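Local coordinates for sialidase domain-containing protein (Dyadobacter fermentans, PDB 5HX0), which is of unknown function but folds as a six-bladed beta-propeller, probably related to non-viral sialidases, at residues L317-N322 against N377-S382; R340-E345 against A350-I355. One frame throughout, in Å; residues are numbered along the deposited sequence.

Interaction 1 of 2, residues L317-N322 against N377-S382; sequences LRLPDN and NRVLVS
Val379 meets Leu317 and Leu319 where two adjoining propeller blades pack together, one built on strand 314-318 and the other containing strand 378-385. The second segment enters from a tight connection, where the backbone N of Asn377 is hydrogen-bonded to Asp375 OD1. At Val379 the side chain points toward the neighbouring blade, and its two methyls divide the work. CG1, anti to the backbone N (chi1 170°), reaches toward Leu317 tip to tip, 4.0 Å from Leu317 CD2. CG2, beside the backbone N, lies 3.7 Å from Leu319 CD2, the Leu319 and Val379 side chains crossing at about a right angle. Leu319 opens the type I turn that ends strand 314-318; the bond from Asn322 N to Leu319 O (2.9 Å) closes that turn, and the leucine side chain reaches back toward the valine. Leu380 points the other way, against Ile398 of its own sheet and Trp109 in a loop of another blade, while Val381 packs on Leu325 and Ser327 of strand 324-330, carrying the blade-to-blade layer onward. At Ser382, OG is bonded to Trp370 O. With methyl groups alone joining these two segments, the blades are held here by shape and exclusion of water, an attraction without the strict directionality of a backbone ladder.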
loop_
_atom_site.group_PDB
_atom_site.type_symbol
_atom_site.label_atom_id
_atom_site.label_comp_id
_atom_site.label_asym_id
_atom_site.label_seq_id
_atom_site.Cartn_x
_atom_site.Cartn_y
_atom_site.Cartn_z
ATOM N N LEU A 317 5.681 -25.932 -16.157
ATOM C CA LEU A 317 6.757 -26.259 -15.226
ATOM C C LEU A 317 7.526 -27.469 -15.745
ATOM O O LEU A 317 6.919 -28.501 -16.044
ATOM C CB LEU A 317 6.181 -26.581 -13.840
ATOM C CG LEU A 317 7.191 -27.138 -12.826
ATOM C CD1 LEU A 317 8.175 -26.053 -12.427
ATOM C CD2 LEU A 317 6.470 -27.698 -11.586
ATOM N N ARG A 318 8.854 -27.352 -15.841
ATOM C CA ARG A 318 9.675 -28.491 -16.233
ATOM C C ARG A 318 9.789 -29.430 -15.037
ATOM O O ARG A 318 10.219 -29.005 -13.962
ATOM C CB ARG A 318 11.062 -28.035 -16.691
ATOM C CG ARG A 318 11.935 -29.182 -17.207
ATOM C CD ARG A 318 13.359 -28.696 -17.553
ATOM N NE ARG A 318 13.337 -27.865 -18.757
ATOM C CZ ARG A 318 14.416 -27.504 -19.444
ATOM N NH1 ARG A 318 15.622 -27.888 -19.031
ATOM N NH2 ARG A 318 14.291 -26.753 -20.541
ATOM N N LEU A 319 9.403 -30.691 -15.210
ATOM C CA LEU A 319 9.493 -31.700 -14.156
ATOM C C LEU A 319 10.890 -32.313 -14.117
ATOM O O LEU A 319 11.703 -32.120 -15.018
ATOM C CB LEU A 319 8.432 -32.775 -14.399
ATOM C CG LEU A 319 6.995 -32.262 -14.329
ATOM C CD1 LEU A 319 6.051 -33.341 -14.839
ATOM C CD2 LEU A 319 6.656 -31.911 -12.881
ATOM N N PRO A 320 11.222 -33.071 -13.071
ATOM C CA PRO A 320 12.599 -33.585 -12.965
ATOM C C PRO A 320 13.016 -34.506 -14.097
ATOM O O PRO A 320 14.219 -34.670 -14.312
ATOM C CB PRO A 320 12.588 -34.313 -11.614
ATOM C CG PRO A 320 11.545 -33.537 -10.821
ATOM C CD PRO A 320 10.461 -33.325 -11.839
ATOM N N ASP A 321 12.083 -35.105 -14.844
ATOM C CA ASP A 321 12.439 -35.958 -15.966
ATOM C C ASP A 321 12.314 -35.231 -17.299
ATOM O O ASP A 321 12.318 -35.878 -18.345
ATOM C CB ASP A 321 11.581 -37.232 -15.957
ATOM C CG ASP A 321 10.095 -36.952 -16.165
ATOM O OD1 ASP A 321 9.703 -35.770 -16.298
ATOM O OD2 ASP A 321 9.308 -37.928 -16.176
ATOM N N ASN A 322 12.178 -33.904 -17.270
ATOM C CA ASN A 322 12.100 -32.975 -18.390
ATOM C C ASN A 322 10.739 -32.991 -19.083
ATOM O O ASN A 322 10.528 -32.174 -20.000
ATOM C CB ASN A 322 13.199 -33.196 -19.452
ATOM C CG ASN A 322 14.588 -32.786 -18.960
ATOM O OD1 ASN A 322 14.728 -32.038 -18.002
ATOM N ND2 ASN A 322 15.617 -33.278 -19.634
ATOM N N ASN A 377 9.654 -35.846 -6.116
ATOM C CA ASN A 377 8.451 -36.563 -6.512
ATOM C C ASN A 377 7.141 -35.812 -6.301
ATOM O O ASN A 377 6.079 -36.378 -6.580
ATOM C CB ASN A 377 8.402 -37.912 -5.792
ATOM C CG ASN A 377 9.357 -38.918 -6.411
ATOM O OD1 ASN A 377 10.277 -39.401 -5.755
ATOM N ND2 ASN A 377 9.154 -39.217 -7.693
ATOM N N ARG A 378 7.168 -34.563 -5.846
ATOM C CA ARG A 378 5.927 -33.860 -5.569
ATOM C C ARG A 378 5.951 -32.443 -6.120
ATOM O O ARG A 378 6.981 -31.756 -6.074
ATOM C CB ARG A 378 5.638 -33.835 -4.071
ATOM C CG ARG A 378 5.193 -35.207 -3.586
ATOM C CD ARG A 378 4.779 -35.177 -2.160
ATOM N NE ARG A 378 4.186 -36.439 -1.746
ATOM C CZ ARG A 378 3.460 -36.586 -0.640
ATOM N NH1 ARG A 378 3.241 -35.536 0.148
ATOM N NH2 ARG A 378 2.946 -37.774 -0.330
ATOM N N VAL A 379 4.785 -32.023 -6.620
ATOM C CA VAL A 379 4.552 -30.695 -7.180
ATOM C C VAL A 379 3.362 -30.072 -6.465
ATOM O O VAL A 379 2.343 -30.736 -6.246
ATOM C CB VAL A 379 4.261 -30.777 -8.695
ATOM C CG1 VAL A 379 3.785 -29.436 -9.226
ATOM C CG2 VAL A 379 5.490 -31.254 -9.466
ATOM N N LEU A 380 3.466 -28.787 -6.141
ATOM C CA LEU A 380 2.316 -28.011 -5.680
ATOM C C LEU A 380 1.756 -27.222 -6.855
ATOM O O LEU A 380 2.474 -26.432 -7.474
ATOM C CB LEU A 380 2.712 -27.056 -4.554
ATOM C CG LEU A 380 1.665 -26.003 -4.194
ATOM C CD1 LEU A 380 0.462 -26.676 -3.553
ATOM C CD2 LEU A 380 2.260 -24.947 -3.276
ATOM N N VAL A 381 0.498 -27.461 -7.193
ATOM C CA VAL A 381 -0.202 -26.620 -8.164
ATOM C C VAL A 381 -1.024 -25.640 -7.336
ATOM O O VAL A 381 -2.057 -26.009 -6.775
ATOM C CB VAL A 381 -1.088 -27.434 -9.109
ATOM C CG1 VAL A 381 -1.748 -26.493 -10.141
ATOM C CG2 VAL A 381 -0.274 -28.550 -9.784
ATOM N N SER A 382 -0.561 -24.394 -7.235
ATOM C CA SER A 382 -1.366 -23.382 -6.576
ATOM C C SER A 382 -2.320 -22.729 -7.574
ATOM O O SER A 382 -2.138 -22.808 -8.789
ATOM C CB SER A 382 -0.472 -22.306 -5.933
ATOM O OG SER A 382 0.054 -21.435 -6.936
#

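Interaction 2 of 2, residues R340-E345 against A350-I355; sequences RILNAE and ATAPEI
Arg340 and Glu354 face each other across a beta hairpin, strand 336-342 against strand 354-358, which forms the outer pair of strands of one propeller blade. The connection between them occupies the place where BNR repeats usually carry their Asp box. The arginine rises from its strand with CG wedged between the backbone N and the carbonyl carbon (chi1 51°), and its CB sits 3.5 Å from Pro353 O. CD comes within 4.0 Å of Ala352 O, and a bend at chi3 then swings the guanidinium toward the side chain of Glu354. NE is hydrogen-bonded to Tyr328 OH. NH1 passes 3.5 Å from Ala352 O, which lies obliquely to the group, but gives its hydrogen bond to Phe349 O, in the connecting loop. NH2 makes a salt bridge to Glu354 OE2, at 3.2 Å with an N-H...O angle of 155°. The oxygen lies at the guanidinium edge, yet the nitrogen stands above the carboxylate plane, and the two flat groups are turned 87° apart. Tyr328 OH also bonds Glu354 OE2, and Arg338 pairs with OE1, so two arginines probably help keep this glutamate ionised; Phe309 adds a cation-pi contact to Arg340.

Ile341 CG1 rests 4.0 Å from Ile355 CD1, both isoleucines also touching Val42 of the N-terminal strand. Separately, Ala352 CB touches Leu342 CD2, 3.9 Å away. Where the strands part, a water bridges them: it accepts from Ile341 N at 2.9 Å and donates to Pro353 O at 2.6 Å.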
loop_
_atom_site.group_PDB
_atom_site.type_symbol
_atom_site.label_atom_id
_atom_site.label_comp_id
_atom_site.label_asym_id
_atom_site.label_seq_id
_atom_site.Cartn_x
_atom_site.Cartn_y
_atom_site.Cartn_z
ATOM N N ARG A 340 -2.169 -31.074 -17.853
ATOM C CA ARG A 340 -1.710 -32.242 -18.590
ATOM C C ARG A 340 -0.187 -32.214 -18.640
ATOM O O ARG A 340 0.426 -31.156 -18.542
ATOM C CB ARG A 340 -2.324 -32.305 -20.004
ATOM C CG ARG A 340 -2.210 -31.038 -20.837
ATOM C CD ARG A 340 -3.073 -31.137 -22.128
ATOM N NE ARG A 340 -4.510 -31.039 -21.860
ATOM C CZ ARG A 340 -5.460 -31.474 -22.684
ATOM N NH1 ARG A 340 -5.132 -32.050 -23.843
ATOM N NH2 ARG A 340 -6.740 -31.351 -22.354
ATOM N N ILE A 341 0.424 -33.387 -18.766
ATOM C CA ILE A 341 1.876 -33.493 -18.756
ATOM C C ILE A 341 2.339 -33.738 -20.182
ATOM O O ILE A 341 1.990 -34.759 -20.783
ATOM C CB ILE A 341 2.354 -34.611 -17.818
ATOM C CG1 ILE A 341 1.962 -34.297 -16.370
ATOM C CG2 ILE A 341 3.869 -34.814 -17.971
ATOM C CD1 ILE A 341 2.412 -35.381 -15.380
ATOM N N LEU A 342 3.115 -32.806 -20.719
ATOM C CA LEU A 342 3.592 -32.881 -22.091
ATOM C C LEU A 342 4.972 -33.525 -22.131
ATOM O O LEU A 342 5.691 -33.562 -21.128
ATOM C CB LEU A 342 3.646 -31.481 -22.702
ATOM C CG LEU A 342 2.383 -30.621 -22.569
ATOM C CD1 LEU A 342 2.570 -29.323 -23.332
ATOM C CD2 LEU A 342 1.155 -31.388 -23.079
ATOM N N ASN A 343 5.341 -34.044 -23.305
ATOM C CA ASN A 343 6.716 -34.497 -23.476
ATOM C C ASN A 343 7.667 -33.290 -23.420
ATOM O O ASN A 343 7.241 -32.128 -23.395
ATOM C CB ASN A 343 6.875 -35.294 -24.782
ATOM C CG ASN A 343 6.445 -34.512 -26.031
ATOM O OD1 ASN A 343 6.528 -33.289 -26.083
ATOM N ND2 ASN A 343 5.994 -35.244 -27.054
ATOM N N ALA A 344 8.974 -33.577 -23.389
ATOM C CA ALA A 344 9.966 -32.522 -23.148
ATOM C C ALA A 344 9.858 -31.388 -24.165
ATOM O O ALA A 344 10.030 -30.214 -23.820
ATOM C CB ALA A 344 11.370 -33.123 -23.165
ATOM N N GLU A 345 9.558 -31.709 -25.417
ATOM C CA GLU A 345 9.502 -30.667 -26.438
ATOM C C GLU A 345 8.108 -30.058 -26.600
ATOM O O GLU A 345 7.916 -29.190 -27.462
ATOM C CB GLU A 345 10.021 -31.236 -27.765
ATOM C CG GLU A 345 11.514 -31.588 -27.688
ATOM C CD GLU A 345 12.398 -30.381 -27.376
ATOM O OE1 GLU A 345 12.211 -29.333 -28.027
ATOM O OE2 GLU A 345 13.272 -30.473 -26.467
ATOM N N ALA A 350 -2.041 -32.596 -27.823
ATOM C CA ALA A 350 -3.317 -33.148 -28.253
ATOM C C ALA A 350 -3.562 -34.549 -27.722
ATOM O O ALA A 350 -4.719 -34.965 -27.625
ATOM C CB ALA A 350 -3.393 -33.165 -29.783
ATOM N N THR A 351 -2.513 -35.300 -27.389
ATOM C CA THR A 351 -2.691 -36.662 -26.918
ATOM C C THR A 351 -2.439 -36.831 -25.426
ATOM O O THR A 351 -2.745 -37.896 -24.883
ATOM C CB THR A 351 -1.790 -37.629 -27.716
ATOM O OG1 THR A 351 -0.413 -37.219 -27.644
ATOM C CG2 THR A 351 -2.229 -37.683 -29.175
ATOM N N ALA A 352 -1.907 -35.822 -24.749
ATOM C CA ALA A 352 -1.605 -35.972 -23.333
ATOM C C ALA A 352 -2.907 -35.965 -22.538
ATOM O O ALA A 352 -3.742 -35.066 -22.724
ATOM C CB ALA A 352 -0.666 -34.858 -22.852
ATOM N N PRO A 353 -3.119 -36.937 -21.657
ATOM C CA PRO A 353 -4.408 -37.041 -20.965
ATOM C C PRO A 353 -4.572 -35.926 -19.948
ATOM O O PRO A 353 -3.613 -35.513 -19.298
ATOM C CB PRO A 353 -4.342 -38.418 -20.289
ATOM C CG PRO A 353 -2.872 -38.727 -20.159
ATOM C CD PRO A 353 -2.206 -38.057 -21.345
ATOM N N GLU A 354 -5.808 -35.454 -19.802
ATOM C CA GLU A 354 -6.081 -34.323 -18.925
ATOM C C GLU A 354 -6.258 -34.793 -17.481
ATOM O O GLU A 354 -6.979 -35.760 -17.204
ATOM C CB GLU A 354 -7.316 -33.564 -19.399
ATOM C CG GLU A 354 -7.633 -32.316 -18.592
ATOM C CD GLU A 354 -8.705 -31.473 -19.256
ATOM O OE1 GLU A 354 -9.881 -31.878 -19.237
ATOM O OE2 GLU A 354 -8.363 -30.409 -19.815
ATOM N N ILE A 355 -5.571 -34.114 -16.578
ATOM C CA ILE A 355 -5.618 -34.358 -15.143
ATOM C C ILE A 355 -6.639 -33.383 -14.573
ATOM O O ILE A 355 -6.511 -32.169 -14.770
ATOM C CB ILE A 355 -4.229 -34.128 -14.514
ATOM C CG1 ILE A 355 -3.174 -35.005 -15.198
ATOM C CG2 ILE A 355 -4.257 -34.329 -13.010
ATOM C CD1 ILE A 355 -1.742 -34.597 -14.892
HETATM O O HOH W 1 -1.123 -35.831 -18.586
#

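Overall arrangement
Both interactions involve the same four-stranded blade: interaction 1 uses its outermost strand 314-318 and the turn after it to meet the next blade, and interaction 2 pairs inner strand 336-342 with the opposite outermost strand 354-358. Along the chain the second is nested within the loop closed by the first, and their centres lie about 13 Å apart. Interaction 1 is buried and wholly apolar, as suits blade-to-blade packing; interaction 2 is only partly buried and mixes a salt bridge, a bridging water and aliphatic contacts. They touch directly, Leu319 CD1 lying 4.1 Å from Ile341 CG2 and Asn322 O 3.4 Å from Ala344 CB.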